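PDB 4ZYS: exotoxin 6 from Staphylococcus aureus subsp. aureus Mu50, which is a superantigen-like exotoxin, probably secreted and probably acting on host immune factors, with an OB-fold domain joined to a beta-grasp domain. Local coordinates for residues H15-P20 and S172-K177; N68-I73 and I123-I128; Q96-Y101 and D185-Q190; E108-K111 and E115-S118; E139-I142 and G146-S149. All blocks are in the same frame, centred on the assembly; numbering follows the deposited sequence.

Contact 1: residues H15-P20 and S172-K177; sequences HYYNKP and SQKLEK
Lys174 lies across the ring of Tyr16, while the neighbouring Tyr17 reaches the backbone just beyond it. Lys174 CB passes 4.0 Å from Tyr17 OH. Lys174 CG comes next, 4.1 Å from Tyr16 CD2. Lys174 CD then sits over the middle of the Tyr16 ring, 3.4 Å from the centroid and 8° off the normal, a clear CH-pi contact. At this point the chain bends (chi3 -77°), and the bend keeps the amine near the ring. Lys174 NZ ends 4.2 Å from the Tyr16 centroid, an off-centre cation-pi contact on the CD1 and CE1 side. The lysine and the tyrosine side chains cross at about a right angle.

Tyr17 makes the polar bond of the contact. Tyr17 OH accepts from Leu175 N at 3.1 Å, with an N-H...O angle of 160°. Leu175 N and Lys174 CA both lie at the edge of the Tyr17 ring, near its plane. The same hydroxyl is hydrogen-bonded to Asp134, and Tyr16 OH pairs with Glu76. Glu76 is also a long, weak ion-pair partner of Lys174 NZ. Both buried phenols therefore have partners. Within the helix, Tyr16 CD2 lies over the centre of the Tyr17 ring, so the two aromatic groups are packed against each other.

Tyr16 and Tyr17 bring the end of helix 10-17 against two parts of the fold. On the OB-fold side is strand 69-74, where Leu74 touches Tyr16. On the beta-grasp side are loop 172-177 and helix 130-145, with Asp134, Arg138 and Ile142.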
# COMPACT_ATOMS: atom_id res chain seq x y z
N HIS A 15 12.72 8.95 -0.87
CA HIS A 15 12.94 8.45 -2.22
C HIS A 15 11.95 7.31 -2.55
O HIS A 15 11.24 7.36 -3.56
CB HIS A 15 14.41 8.00 -2.40
CG HIS A 15 14.66 7.41 -3.75
ND1 HIS A 15 14.83 8.23 -4.88
CD2 HIS A 15 14.68 6.12 -4.15
CE1 HIS A 15 15.00 7.40 -5.90
NE2 HIS A 15 14.91 6.12 -5.51
N TYR A 16 11.87 6.31 -1.66
CA TYR A 16 10.99 5.16 -1.83
C TYR A 16 9.52 5.59 -1.93
O TYR A 16 8.84 5.21 -2.89
CB TYR A 16 11.18 4.15 -0.67
CG TYR A 16 10.34 2.91 -0.80
CD1 TYR A 16 10.72 1.87 -1.63
CD2 TYR A 16 9.13 2.79 -0.12
CE1 TYR A 16 9.93 0.74 -1.78
CE2 TYR A 16 8.33 1.66 -0.25
CZ TYR A 16 8.74 0.64 -1.09
OH TYR A 16 7.96 -0.48 -1.23
N TYR A 17 9.05 6.44 -0.98
CA TYR A 17 7.66 6.86 -0.94
C TYR A 17 7.32 7.97 -1.96
O TYR A 17 6.14 8.26 -2.12
CB TYR A 17 7.24 7.21 0.48
CG TYR A 17 7.02 5.92 1.26
CD1 TYR A 17 5.95 5.08 0.96
CD2 TYR A 17 7.98 5.45 2.16
CE1 TYR A 17 5.78 3.86 1.60
CE2 TYR A 17 7.81 4.23 2.81
CZ TYR A 17 6.71 3.45 2.54
OH TYR A 17 6.54 2.24 3.18
N ASN A 18 8.30 8.47 -2.74
CA ASN A 18 8.05 9.42 -3.83
C ASN A 18 8.07 8.70 -5.21
O ASN A 18 7.86 9.34 -6.23
CB ASN A 18 9.06 10.58 -3.83
CG ASN A 18 8.72 11.68 -2.83
OD1 ASN A 18 7.57 11.85 -2.42
ND2 ASN A 18 9.71 12.45 -2.42
N LYS A 19 8.33 7.36 -5.23
CA LYS A 19 8.41 6.56 -6.47
C LYS A 19 7.07 6.57 -7.22
O LYS A 19 6.04 6.43 -6.58
CB LYS A 19 8.82 5.11 -6.17
CG LYS A 19 10.28 4.91 -5.84
CD LYS A 19 10.52 3.49 -5.35
CE LYS A 19 11.97 3.06 -5.38
NZ LYS A 19 12.31 2.34 -6.63
N PRO A 20 7.06 6.76 -8.56
CA PRO A 20 5.77 6.75 -9.28
C PRO A 20 5.04 5.41 -9.12
O PRO A 20 5.66 4.35 -9.09
CB PRO A 20 6.17 6.99 -10.74
CG PRO A 20 7.56 7.53 -10.69
CD PRO A 20 8.19 6.89 -9.49
N SER A 172 8.94 5.22 10.72
CA SER A 172 10.40 5.27 10.66
C SER A 172 10.99 4.12 9.83
O SER A 172 12.20 4.10 9.59
CB SER A 172 11.00 5.29 12.07
OG SER A 172 10.86 4.04 12.73
N GLN A 173 10.14 3.17 9.38
CA GLN A 173 10.59 2.05 8.53
C GLN A 173 9.71 1.96 7.33
O GLN A 173 8.56 2.40 7.43
CB GLN A 173 10.49 0.69 9.29
CG GLN A 173 11.30 0.56 10.59
CD GLN A 173 12.80 0.60 10.37
OE1 GLN A 173 13.32 0.19 9.32
NE2 GLN A 173 13.53 1.06 11.38
N LYS A 174 10.16 1.30 6.24
CA LYS A 174 9.24 0.97 5.14
C LYS A 174 8.24 -0.04 5.70
O LYS A 174 8.57 -0.71 6.68
CB LYS A 174 9.97 0.34 3.94
CG LYS A 174 10.94 1.25 3.17
CD LYS A 174 11.28 0.71 1.81
CE LYS A 174 12.28 -0.42 1.76
NZ LYS A 174 12.37 -0.99 0.39
N LEU A 175 7.05 -0.19 5.10
CA LEU A 175 6.09 -1.22 5.53
C LEU A 175 6.74 -2.60 5.34
O LEU A 175 7.49 -2.78 4.36
CB LEU A 175 4.81 -1.13 4.68
CG LEU A 175 3.72 -2.18 4.88
CD1 LEU A 175 3.13 -2.11 6.27
CD2 LEU A 175 2.62 -2.03 3.83
N GLU A 176 6.51 -3.55 6.29
CA GLU A 176 7.04 -4.93 6.23
C GLU A 176 6.61 -5.56 4.91
O GLU A 176 5.42 -5.49 4.56
CB GLU A 176 6.55 -5.77 7.42
CG GLU A 176 7.09 -5.34 8.76
CD GLU A 176 6.31 -4.31 9.56
OE1 GLU A 176 5.43 -3.62 8.99
OE2 GLU A 176 6.60 -4.18 10.77
N LYS A 177 7.55 -6.14 4.17
CA LYS A 177 7.31 -6.75 2.87
C LYS A 177 6.12 -7.74 2.93
O LYS A 177 5.26 -7.67 2.05
CB LYS A 177 8.59 -7.43 2.35
CG LYS A 177 9.58 -6.43 1.76
CD LYS A 177 10.79 -7.15 1.18
CE LYS A 177 12.06 -6.32 1.21
NZ LYS A 177 12.07 -5.24 0.17

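Contact 2: residues N68-I73 and I123-I128; sequences NIDVFI and IYKEDI
Lys125 reaches Asp70 in a buried salt bridge, and these two side chains make the whole contact. The second segment starts at Ile123, which packs on Leu133 of helix 130-145. Tyr124 follows, and its carbonyl is held by Asn94. Lys125 comes next and points its side chain at strand 69-74. The chain bends twice near its end (chi3 53°, chi4 51°), and this curls the amine round to the carbonyl of Asp127. Lys125 NZ donates to Asp70 OD2 at 2.8 Å. It meets that oxygen on the anti side, 18° out of the carboxylate plane. Before the tip, Lys125 CE passes 3.7 Å from Asp70 OD2, so the aliphatic end of the lysine also lies against the acid.

Glu126 follows, and its backbone N bonds to Asn94. Asp127 O accepts from Lys125 NZ at 2.7 Å, almost end-on to the carbonyl. With Thr91 OG1 as a further partner, three oxygens grip the amine. Asp70 OD1 is held separately by Thr93 and Asn26 N. The two carboxylate oxygens thus have different partners, which would fix the rotation of the group. The ion pair probably stabilises both charges inside the protein.

The bridge spans the two domains. Asp70 lies on an OB-fold strand flanked by 21-24 and 84-92. Lys125 precedes the short strand 127-129, which pairs with 183-185 and leads into helix 130-145.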
# COMPACT_ATOMS: atom_id res chain seq x y z
N ASN A 68 -9.69 -11.07 -12.32
CA ASN A 68 -10.58 -10.26 -11.47
C ASN A 68 -9.73 -9.56 -10.40
O ASN A 68 -10.05 -9.58 -9.21
CB ASN A 68 -11.62 -11.21 -10.82
CG ASN A 68 -10.99 -12.29 -9.92
OD1 ASN A 68 -9.83 -12.74 -10.12
ND2 ASN A 68 -11.70 -12.67 -8.87
N ILE A 69 -8.60 -8.99 -10.80
CA ILE A 69 -7.70 -8.42 -9.82
C ILE A 69 -7.47 -6.95 -10.05
O ILE A 69 -7.67 -6.44 -11.16
CB ILE A 69 -6.32 -9.20 -9.79
CG1 ILE A 69 -5.63 -9.25 -11.17
CG2 ILE A 69 -6.48 -10.59 -9.21
CD1 ILE A 69 -4.09 -9.31 -11.15
N ASP A 70 -7.04 -6.27 -8.98
CA ASP A 70 -6.58 -4.89 -9.01
C ASP A 70 -5.14 -4.92 -8.62
O ASP A 70 -4.74 -5.76 -7.82
CB ASP A 70 -7.39 -3.97 -8.07
CG ASP A 70 -8.85 -3.84 -8.42
OD1 ASP A 70 -9.24 -4.28 -9.53
OD2 ASP A 70 -9.62 -3.34 -7.57
N VAL A 71 -4.32 -4.03 -9.20
CA VAL A 71 -2.91 -4.01 -8.87
C VAL A 71 -2.50 -2.61 -8.50
O VAL A 71 -3.02 -1.63 -9.04
CB VAL A 71 -1.99 -4.63 -9.99
CG1 VAL A 71 -2.38 -6.07 -10.29
CG2 VAL A 71 -1.99 -3.79 -11.27
N PHE A 72 -1.59 -2.53 -7.51
CA PHE A 72 -0.93 -1.33 -7.01
C PHE A 72 0.55 -1.66 -7.09
O PHE A 72 1.05 -2.42 -6.26
CB PHE A 72 -1.40 -0.99 -5.58
CG PHE A 72 -0.91 0.36 -5.11
CD1 PHE A 72 0.33 0.48 -4.48
CD2 PHE A 72 -1.67 1.51 -5.31
CE1 PHE A 72 0.81 1.74 -4.07
CE2 PHE A 72 -1.21 2.76 -4.87
CZ PHE A 72 0.02 2.86 -4.24
N ILE A 73 1.22 -1.19 -8.16
CA ILE A 73 2.61 -1.52 -8.48
C ILE A 73 3.55 -0.34 -8.22
O ILE A 73 3.39 0.76 -8.75
CB ILE A 73 2.70 -2.02 -9.98
CG1 ILE A 73 1.88 -3.33 -10.20
CG2 ILE A 73 4.16 -2.17 -10.51
CD1 ILE A 73 1.46 -3.57 -11.65
N ILE A 123 -11.92 6.27 -0.21
CA ILE A 123 -11.63 4.85 -0.47
C ILE A 123 -12.60 4.37 -1.57
O ILE A 123 -13.80 4.60 -1.44
CB ILE A 123 -11.73 3.96 0.83
CG1 ILE A 123 -10.65 4.30 1.89
CG2 ILE A 123 -11.73 2.44 0.52
CD1 ILE A 123 -9.25 4.04 1.49
N TYR A 124 -12.09 3.73 -2.63
CA TYR A 124 -12.94 3.25 -3.72
C TYR A 124 -12.99 1.72 -3.78
O TYR A 124 -13.79 1.15 -4.54
CB TYR A 124 -12.45 3.83 -5.07
CG TYR A 124 -12.26 5.34 -5.04
CD1 TYR A 124 -13.35 6.20 -4.97
CD2 TYR A 124 -10.98 5.90 -5.04
CE1 TYR A 124 -13.18 7.59 -4.93
CE2 TYR A 124 -10.80 7.28 -5.02
CZ TYR A 124 -11.90 8.12 -4.96
OH TYR A 124 -11.72 9.48 -4.94
N LYS A 125 -12.16 1.05 -2.98
CA LYS A 125 -12.02 -0.39 -3.07
C LYS A 125 -12.57 -1.18 -1.89
O LYS A 125 -12.37 -0.82 -0.73
CB LYS A 125 -10.55 -0.73 -3.28
CG LYS A 125 -10.14 -0.57 -4.75
CD LYS A 125 -8.62 -0.72 -5.04
CE LYS A 125 -7.96 -1.99 -4.54
NZ LYS A 125 -8.70 -3.23 -4.95
N GLU A 126 -13.22 -2.31 -2.21
CA GLU A 126 -13.73 -3.26 -1.20
C GLU A 126 -12.57 -4.02 -0.57
O GLU A 126 -12.55 -4.28 0.63
CB GLU A 126 -14.67 -4.28 -1.85
CG GLU A 126 -15.99 -3.72 -2.31
CD GLU A 126 -16.82 -4.86 -2.87
OE1 GLU A 126 -17.35 -5.66 -2.06
OE2 GLU A 126 -16.86 -5.01 -4.11
N ASP A 127 -11.63 -4.41 -1.41
CA ASP A 127 -10.45 -5.14 -0.99
C ASP A 127 -9.25 -4.23 -1.24
O ASP A 127 -8.84 -4.08 -2.37
CB ASP A 127 -10.37 -6.46 -1.78
CG ASP A 127 -9.32 -7.41 -1.26
OD1 ASP A 127 -9.04 -7.37 -0.05
OD2 ASP A 127 -8.76 -8.19 -2.07
N ILE A 128 -8.76 -3.53 -0.20
CA ILE A 128 -7.66 -2.58 -0.34
C ILE A 128 -6.41 -3.11 0.44
O ILE A 128 -6.52 -3.54 1.58
CB ILE A 128 -8.10 -1.15 0.09
CG1 ILE A 128 -7.00 -0.08 -0.23
CG2 ILE A 128 -8.56 -1.07 1.57
CD1 ILE A 128 -7.54 1.35 -0.44

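Contact 3: residues Q96-Y101 and D185-Q190; sequences QPFIDY and DGRQIQ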
# COMPACT_ATOMS: atom_id res chain seq x y z
N GLN A 96 -19.77 -5.90 -9.29
CA GLN A 96 -20.57 -4.97 -10.09
C GLN A 96 -21.39 -3.97 -9.21
O GLN A 96 -21.33 -2.77 -9.53
CB GLN A 96 -21.49 -5.73 -11.07
CG GLN A 96 -21.75 -5.01 -12.40
CD GLN A 96 -20.50 -4.63 -13.17
OE1 GLN A 96 -19.55 -5.41 -13.32
NE2 GLN A 96 -20.46 -3.41 -13.67
N PRO A 97 -22.08 -4.36 -8.10
CA PRO A 97 -22.81 -3.34 -7.30
C PRO A 97 -21.91 -2.25 -6.72
O PRO A 97 -22.38 -1.14 -6.44
CB PRO A 97 -23.43 -4.17 -6.15
CG PRO A 97 -23.50 -5.55 -6.66
CD PRO A 97 -22.29 -5.72 -7.53
N PHE A 98 -20.61 -2.54 -6.59
CA PHE A 98 -19.60 -1.67 -5.98
C PHE A 98 -18.62 -0.96 -6.96
O PHE A 98 -17.61 -0.43 -6.49
CB PHE A 98 -18.78 -2.50 -4.97
CG PHE A 98 -19.51 -2.70 -3.66
CD1 PHE A 98 -19.39 -1.78 -2.63
CD2 PHE A 98 -20.31 -3.82 -3.46
CE1 PHE A 98 -20.11 -1.94 -1.45
CE2 PHE A 98 -21.01 -4.00 -2.26
CZ PHE A 98 -20.91 -3.06 -1.26
N ILE A 99 -18.94 -0.86 -8.27
CA ILE A 99 -18.05 -0.18 -9.24
C ILE A 99 -17.90 1.33 -8.90
O ILE A 99 -16.79 1.86 -8.93
CB ILE A 99 -18.52 -0.41 -10.73
CG1 ILE A 99 -18.44 -1.91 -11.15
CG2 ILE A 99 -17.79 0.48 -11.74
CD1 ILE A 99 -17.08 -2.59 -11.12
N ASP A 100 -18.99 2.00 -8.54
CA ASP A 100 -18.95 3.43 -8.25
C ASP A 100 -18.74 3.73 -6.75
O ASP A 100 -18.91 4.89 -6.33
CB ASP A 100 -20.25 4.11 -8.73
CG ASP A 100 -21.55 3.56 -8.13
OD1 ASP A 100 -21.46 2.67 -7.23
OD2 ASP A 100 -22.64 4.00 -8.56
N TYR A 101 -18.36 2.71 -5.95
CA TYR A 101 -18.21 2.81 -4.50
C TYR A 101 -17.22 3.90 -4.01
O TYR A 101 -16.09 4.00 -4.47
CB TYR A 101 -17.80 1.45 -3.92
CG TYR A 101 -17.71 1.43 -2.42
CD1 TYR A 101 -18.85 1.54 -1.62
CD2 TYR A 101 -16.48 1.30 -1.78
CE1 TYR A 101 -18.77 1.52 -0.23
CE2 TYR A 101 -16.39 1.28 -0.39
CZ TYR A 101 -17.53 1.39 0.38
OH TYR A 101 -17.42 1.37 1.74
N ASP A 185 -10.92 -4.91 4.43
CA ASP A 185 -12.20 -4.52 3.84
C ASP A 185 -12.32 -3.01 3.89
O ASP A 185 -12.43 -2.43 4.97
CB ASP A 185 -13.39 -5.22 4.57
CG ASP A 185 -14.76 -5.08 3.91
OD1 ASP A 185 -14.92 -4.20 3.04
OD2 ASP A 185 -15.68 -5.88 4.26
N GLY A 186 -12.25 -2.39 2.72
CA GLY A 186 -12.33 -0.93 2.56
C GLY A 186 -13.63 -0.34 3.06
O GLY A 186 -13.67 0.81 3.49
N ARG A 187 -14.71 -1.16 3.01
CA ARG A 187 -16.04 -0.78 3.49
C ARG A 187 -16.10 -0.73 5.02
O ARG A 187 -17.06 -0.18 5.56
CB ARG A 187 -17.09 -1.76 2.97
CG ARG A 187 -17.13 -1.92 1.45
CD ARG A 187 -17.96 -3.13 1.08
NE ARG A 187 -17.26 -4.35 1.48
CZ ARG A 187 -17.68 -5.58 1.21
NH1 ARG A 187 -18.82 -5.78 0.57
NH2 ARG A 187 -16.95 -6.63 1.58
N GLN A 188 -15.07 -1.28 5.70
CA GLN A 188 -14.98 -1.40 7.15
C GLN A 188 -13.95 -0.42 7.78
O GLN A 188 -13.82 -0.40 9.01
CB GLN A 188 -14.65 -2.84 7.54
CG GLN A 188 -15.75 -3.86 7.22
CD GLN A 188 -17.01 -3.63 8.00
OE1 GLN A 188 -17.00 -3.53 9.23
NE2 GLN A 188 -18.14 -3.54 7.30
N ILE A 189 -13.24 0.38 6.97
CA ILE A 189 -12.28 1.36 7.52
C ILE A 189 -13.08 2.55 8.10
O ILE A 189 -13.82 3.19 7.35
CB ILE A 189 -11.23 1.82 6.45
CG1 ILE A 189 -10.40 0.62 5.94
CG2 ILE A 189 -10.35 2.96 7.01
CD1 ILE A 189 -9.73 0.84 4.60
N GLN A 190 -12.96 2.82 9.43
CA GLN A 190 -13.70 3.89 10.10
C GLN A 190 -12.89 5.19 10.29
O GLN A 190 -13.40 6.28 10.01
CB GLN A 190 -14.18 3.43 11.49
CG GLN A 190 -15.57 2.84 11.49
CD GLN A 190 -16.68 3.84 11.40
OE1 GLN A 190 -16.96 4.40 10.33
NE2 GLN A 190 -17.43 3.99 12.49
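Asp185 OD1 is gripped twice by Arg187, the residue whose side chain meets Phe98 and Tyr101 across the contact. Arg187 NE donates to Asp185 OD1 at 2.8 Å and almost straight, 174°. This bond lies in the guanidinium plane and uses the syn lone pair of OD1. Arg187 N also donates to Asp185 OD1, at 3.0 Å, and comes from above the carboxylate plane. That bond closes an Asx turn. A weak bond from Arg187 NH2 to Asp185 OD2 completes the salt bridge.

Held this way, the arginine presents its carbons to the Tyr101 hydroxyl end and the Phe98 ring. Arg187 CG lies 3.3 Å from Tyr101 OH, and Arg187 CA is nearer still, at 3.1 Å from that oxygen. Tyr101 CG is anti to the backbone N (chi1 -176°), which extends the ring toward Gly186 and Arg187. One carbon further out, Arg187 CD meets Phe98 CE1 at 3.5 Å. Phe98 CZ lies at the edge of the guanidinium, near its plane, and the two planes stand 88° apart. This is not a stack, and any cation-pi attraction is weak at best.

Phe98 and Tyr101 begin and end a type I turn in the linker after strand 84-92, where Phe98 O bonds to Asn94. Between the two segments the contact is carbon packing. The arginine's polar bonds go to Asp185 and Glu126, and these two acids probably balance its charge and fix its head.

Contact 4: residues E108-K111 and E115-S118; sequences EIKK and EPQS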
# COMPACT_ATOMS: atom_id res chain seq x y z
N GLU A 108 -7.18 11.99 9.98
CA GLU A 108 -6.56 13.07 10.75
C GLU A 108 -5.07 12.93 10.69
O GLU A 108 -4.57 11.81 10.75
CB GLU A 108 -7.04 13.08 12.21
CG GLU A 108 -8.47 13.52 12.41
CD GLU A 108 -8.87 13.49 13.87
OE1 GLU A 108 -8.83 12.39 14.47
OE2 GLU A 108 -9.17 14.57 14.43
N ILE A 109 -4.36 14.05 10.55
CA ILE A 109 -2.90 14.09 10.52
C ILE A 109 -2.43 14.98 11.67
O ILE A 109 -2.84 16.14 11.76
CB ILE A 109 -2.31 14.50 9.14
CG1 ILE A 109 -2.85 13.57 8.01
CG2 ILE A 109 -0.76 14.51 9.18
CD1 ILE A 109 -2.23 13.71 6.65
N LYS A 110 -1.64 14.41 12.58
CA LYS A 110 -1.12 15.09 13.75
C LYS A 110 0.38 15.25 13.61
O LYS A 110 1.08 14.25 13.52
CB LYS A 110 -1.49 14.32 15.05
CG LYS A 110 -0.78 14.80 16.31
CD LYS A 110 -1.50 14.37 17.58
CE LYS A 110 -0.64 14.48 18.82
NZ LYS A 110 -0.39 15.88 19.22
N LYS A 111 0.88 16.50 13.61
CA LYS A 111 2.31 16.77 13.50
C LYS A 111 2.88 17.27 14.84
O LYS A 111 2.53 18.36 15.29
CB LYS A 111 2.62 17.77 12.38
CG LYS A 111 4.12 18.00 12.18
CD LYS A 111 4.37 18.77 10.91
CE LYS A 111 5.75 19.37 10.86
NZ LYS A 111 5.95 20.15 9.62
N GLU A 115 -2.36 19.82 17.25
CA GLU A 115 -3.64 19.13 17.28
C GLU A 115 -3.86 18.41 15.97
O GLU A 115 -3.31 18.88 14.97
CB GLU A 115 -4.78 20.12 17.56
CG GLU A 115 -4.92 20.44 19.03
CD GLU A 115 -5.01 19.23 19.94
OE1 GLU A 115 -6.01 18.47 19.86
OE2 GLU A 115 -4.08 19.04 20.75
N PRO A 116 -4.60 17.26 15.93
CA PRO A 116 -4.83 16.59 14.64
C PRO A 116 -5.64 17.46 13.69
O PRO A 116 -6.52 18.21 14.12
CB PRO A 116 -5.60 15.31 15.01
CG PRO A 116 -5.61 15.23 16.48
CD PRO A 116 -5.33 16.58 17.02
N GLN A 117 -5.27 17.42 12.41
CA GLN A 117 -5.93 18.17 11.33
C GLN A 117 -6.71 17.19 10.48
O GLN A 117 -6.12 16.25 9.93
CB GLN A 117 -4.91 18.95 10.44
CG GLN A 117 -3.96 19.91 11.15
CD GLN A 117 -2.68 20.12 10.35
OE1 GLN A 117 -1.64 19.50 10.61
NE2 GLN A 117 -2.73 20.98 9.34
N SER A 118 -8.01 17.39 10.36
CA SER A 118 -8.86 16.57 9.51
C SER A 118 -8.60 16.86 8.02
O SER A 118 -8.32 18.00 7.63
CB SER A 118 -10.33 16.79 9.83
OG SER A 118 -10.66 18.15 9.69
O HOH W 1 -1.01 18.66 13.30
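Glu108 to Lys111 and Glu115 to Ser118 are the two arms of an antiparallel beta hairpin at one edge of the beta-grasp sheet. Ile109 and Gln117 form its hydrogen-bonded pair. Ile109 N donates to Gln117 O at 2.9 Å, and Gln117 N donates to Ile109 O at 2.8 Å. Both backbone groups of each residue are thus satisfied by the other. Glu108 and Ser118 form the adjoining non-hydrogen-bonded pair. There Glu108 CA makes a CA-H...O contact to Gln117 O.

Nearer the turn, direct pairing gives way to a water. The water accepts from Lys111 N at 2.9 Å. Glu115 O and the side-chain oxygen Gln117 OE1 both lie 2.9 Å from the water as possible acceptors. The water links the two arms beyond the last direct pair. Lys110 NZ is bound within the turn, by the carbonyls of Glu114 and Gly112. On its other side, strand 106-111 bonds to strand 189-196 through the backbones of Glu108 and Lys110. Ile109 packs on helix 130-145, at Arg140 and His145.

Pro116 packs against Glu108 and Lys110. Its ring meets the acid obliquely, with Pro116 CB 3.7 Å from Glu108 OE2.

Contact 5: residues E139-I142 and G146-S149; sequences ERAI and GLYS
Ala141 and Ile142, near the end of helix 130-145, meet the chain that turns back after it. The backbone bonds come first. Leu147 N donates to Ala141 O at 3.1 Å and 167°, from above the carbonyl plane. Gly146 N gives a weak bond to Ile142 O, at 3.4 Å and 128°. Gly146 has positive phi, a backbone shape glycine adopts easily, and this lets the chain leave the helix and fold back.

The apolar contacts lie beside these bonds. Leu147 CG is anti to the backbone N (chi1 -178°), which brings Leu147 CD2 to Ala141 CB at 3.7 Å. Ile142 CG1 lies 4.0 Å from Leu147 CB, and Ile142 CD1 touches Tyr148 CD2 at 3.7 Å, at the ring's edge. Leu147 CG itself lies over the centre of the Tyr148 ring. The isoleucine also packs on a carbonyl, with Ile142 CG1 3.4 Å from Leu147 O.

Around the contact, Tyr148 OH bonds to Leu171 O and Arg138, and its ring touches Leu13 and Lys14 of helix 10-17.

A positive-phi glycine just past the last helical residue is a common C-terminal cap. Here it ends the long helix of the beta-grasp domain, and a type II turn begins at the same glycine and runs to Ser149.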
# COMPACT_ATOMS: atom_id res chain seq x y z
N GLU A 139 2.37 9.57 1.31
CA GLU A 139 2.40 10.57 0.22
C GLU A 139 1.78 11.90 0.67
O GLU A 139 2.37 12.95 0.42
CB GLU A 139 1.65 10.03 -1.01
CG GLU A 139 1.63 10.96 -2.21
CD GLU A 139 0.95 10.36 -3.43
OE1 GLU A 139 -0.12 9.73 -3.26
OE2 GLU A 139 1.48 10.53 -4.55
N ARG A 140 0.62 11.84 1.32
CA ARG A 140 -0.13 12.98 1.87
C ARG A 140 0.71 13.65 2.99
O ARG A 140 0.88 14.86 2.97
CB ARG A 140 -1.48 12.44 2.39
CG ARG A 140 -2.46 13.44 2.98
CD ARG A 140 -3.33 14.17 1.99
NE ARG A 140 -4.12 13.31 1.09
CZ ARG A 140 -5.41 13.05 1.22
NH1 ARG A 140 -6.09 13.52 2.27
NH2 ARG A 140 -6.05 12.33 0.32
N ALA A 141 1.28 12.86 3.93
CA ALA A 141 2.13 13.34 5.02
C ALA A 141 3.42 14.02 4.49
O ALA A 141 3.87 15.00 5.08
CB ALA A 141 2.50 12.19 5.94
N ILE A 142 3.99 13.51 3.38
CA ILE A 142 5.20 14.05 2.76
C ILE A 142 4.89 15.37 2.05
O ILE A 142 5.58 16.37 2.29
CB ILE A 142 5.86 13.03 1.79
CG1 ILE A 142 6.44 11.81 2.55
CG2 ILE A 142 6.91 13.68 0.88
CD1 ILE A 142 6.62 10.57 1.69
N GLY A 146 5.49 17.77 5.35
CA GLY A 146 6.95 17.67 5.33
C GLY A 146 7.55 16.43 5.97
O GLY A 146 8.67 16.50 6.49
N LEU A 147 6.84 15.29 5.93
CA LEU A 147 7.39 14.04 6.43
C LEU A 147 8.64 13.67 5.58
O LEU A 147 8.62 13.77 4.35
CB LEU A 147 6.33 12.92 6.39
CG LEU A 147 6.76 11.51 6.93
CD1 LEU A 147 6.98 11.51 8.47
CD2 LEU A 147 5.71 10.46 6.56
N TYR A 148 9.72 13.27 6.28
CA TYR A 148 11.03 12.84 5.74
C TYR A 148 11.83 14.02 5.22
O TYR A 148 12.72 13.89 4.39
CB TYR A 148 10.89 11.73 4.68
CG TYR A 148 10.09 10.54 5.14
CD1 TYR A 148 10.27 9.99 6.41
CD2 TYR A 148 9.15 9.94 4.30
CE1 TYR A 148 9.51 8.91 6.84
CE2 TYR A 148 8.43 8.82 4.70
CZ TYR A 148 8.60 8.32 5.98
OH TYR A 148 7.85 7.24 6.39
N SER A 149 11.55 15.18 5.80
CA SER A 149 12.29 16.41 5.60
C SER A 149 12.54 17.01 6.97
O SER A 149 11.70 16.84 7.86
CB SER A 149 11.55 17.36 4.68
OG SER A 149 11.55 16.80 3.38

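From the N terminus, helix 10-17 comes first, and contact 1 ties its end to residues 172-177, closing a loop around most of the chain. Contact 2 opens next on strand 69-74 and closes at 123-128, nested within contact 1 and linking the OB-fold to the beta-grasp part. Contact 3 starts in the linker at 96-101 and closes only at 185-190, so it crosses both contacts 1 and 2. Contacts 4 and 5 are short local closures, a hairpin and then a helix end. Contact 4 nests inside contacts 1, 2 and 3. Contact 5, inside 1 and 3, follows contact 2 in series. Contact 3 touches contact 2, and contact 5 touches contacts 1 and 4.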